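ESX-1 secretion-associated protein EspB (Mycobacterium marinum, PDB 7P0Z) is secreted by the mycobacterial ESX-1 system and assembles into a seven-subunit, channel-like structure, probably linked to protein transport. Local coordinates at residues A[37-41]-A[42-46]. Numbering follows the deposited sequence.
Sequences APSGL and TAANN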
loop_
_atom_site.group_PDB
_atom_site.type_symbol
_atom_site.label_atom_id
_atom_site.label_comp_id
_atom_site.label_asym_id
_atom_site.label_seq_id
_atom_site.Cartn_x
_atom_site.Cartn_y
_atom_site.Cartn_z
ATOM N N ALA A 37 -2.542 -27.491 26.047
ATOM C CA ALA A 37 -3.536 -26.441 25.949
ATOM C C ALA A 37 -3.567 -25.641 27.239
ATOM O O ALA A 37 -3.562 -26.223 28.323
ATOM C CB ALA A 37 -4.901 -27.027 25.674
ATOM N N PRO A 38 -3.566 -24.320 27.165
ATOM C CA PRO A 38 -3.578 -23.517 28.390
ATOM C C PRO A 38 -4.846 -23.667 29.209
ATOM O O PRO A 38 -4.799 -23.505 30.429
ATOM C CB PRO A 38 -3.418 -22.089 27.865
ATOM C CG PRO A 38 -2.984 -22.228 26.468
ATOM C CD PRO A 38 -3.528 -23.493 25.959
ATOM N N SER A 39 -5.974 -23.971 28.584
ATOM C CA SER A 39 -7.235 -24.079 29.285
ATOM C C SER A 39 -7.983 -25.271 28.721
ATOM O O SER A 39 -7.405 -26.120 28.046
ATOM C CB SER A 39 -8.054 -22.794 29.150
ATOM O OG SER A 39 -8.687 -22.745 27.898
ATOM N N GLY A 40 -9.275 -25.340 29.015
ATOM C CA GLY A 40 -10.137 -26.366 28.488
ATOM C C GLY A 40 -10.936 -25.951 27.290
ATOM O O GLY A 40 -11.668 -26.771 26.737
ATOM N N LEU A 41 -10.811 -24.710 26.854
ATOM C CA LEU A 41 -11.542 -24.259 25.689
ATOM C C LEU A 41 -11.096 -25.000 24.439
ATOM O O LEU A 41 -9.961 -25.455 24.330
ATOM C CB LEU A 41 -11.357 -22.771 25.508
ATOM C CG LEU A 41 -11.899 -22.057 26.744
ATOM C CD1 LEU A 41 -11.473 -20.616 26.765
ATOM C CD2 LEU A 41 -13.397 -22.167 26.782
ATOM N N THR A 42 -12.015 -25.141 23.496
ATOM C CA THR A 42 -11.703 -25.891 22.291
ATOM C C THR A 42 -10.694 -25.148 21.426
ATOM O O THR A 42 -9.825 -25.767 20.805
ATOM C CB THR A 42 -12.984 -26.196 21.519
ATOM O OG1 THR A 42 -12.676 -26.946 20.349
ATOM C CG2 THR A 42 -13.662 -24.938 21.095
ATOM N N ALA A 43 -10.779 -23.824 21.385
ATOM C CA ALA A 43 -9.816 -23.058 20.617
ATOM C C ALA A 43 -8.423 -23.196 21.205
ATOM O O ALA A 43 -7.431 -23.199 20.476
ATOM C CB ALA A 43 -10.231 -21.597 20.556
ATOM N N ALA A 44 -8.331 -23.307 22.523
ATOM C CA ALA A 44 -7.034 -23.510 23.143
ATOM C C ALA A 44 -6.436 -24.842 22.738
ATOM O O ALA A 44 -5.236 -24.940 22.477
ATOM C CB ALA A 44 -7.160 -23.423 24.658
ATOM N N ASN A 45 -7.251 -25.884 22.695
ATOM C CA ASN A 45 -6.741 -27.174 22.277
ATOM C C ASN A 45 -6.302 -27.132 20.826
ATOM O O ASN A 45 -5.269 -27.699 20.464
ATOM C CB ASN A 45 -7.796 -28.242 22.482
ATOM C CG ASN A 45 -7.254 -29.612 22.248
ATOM O OD1 ASN A 45 -7.584 -30.267 21.265
ATOM N ND2 ASN A 45 -6.412 -30.066 23.154
ATOM N N ASN A 46 -7.073 -26.453 19.985
ATOM C CA ASN A 46 -6.672 -26.269 18.602
ATOM C C ASN A 46 -5.339 -25.559 18.504
ATOM O O ASN A 46 -4.494 -25.928 17.692
ATOM C CB ASN A 46 -7.726 -25.473 17.859
ATOM C CG ASN A 46 -8.916 -26.277 17.538
ATOM O OD1 ASN A 46 -9.042 -27.409 17.973
ATOM N ND2 ASN A 46 -9.825 -25.695 16.796
#
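Rotation of Ser39 about its first side-chain bond (chi1 79°) sets OG between the backbone N and the carbonyl carbon, and from there OG lies against the methyl of Ala44, whose CB is 3.6 Å away, and accepts a hydrogen bond from the chain ahead. Leu41 N donates to Ser39 OG over 3.1 Å in a nearly straight bond, at 166°, which closes an ST turn round Gly40. Leu41 has CG anti to its carbonyl carbon (chi1 -61°); the branched end leads away from the new helix, while its CB stays 4.3 Å from Ala44 CB. The methyl of Ala44 is the common meeting point for Pro38, Ser39 and Leu41. Pro38 meets it through CD, 3.9 Å from Ala44 CB, and Ala37 turns its CB toward the helix, 3.8 Å from Ala44 O and hardly farther from Asn45 CA. Backbone closure comes from Asn45 N, which donates to Leu41 O at 3.2 Å, an i to i+4 bond that belongs to the first turn of the helix. Tyr265 of helix 244-268 packs on Ser39, Leu41 and Ala44, whereas Gln218 of helix 181-224 meets Pro38 and Ser39. The whole exemplifies a helix start in which an ST turn, Ser39 to Leu41, ends on the N-cap residue, here leading into helix 42-81 of the PE domain.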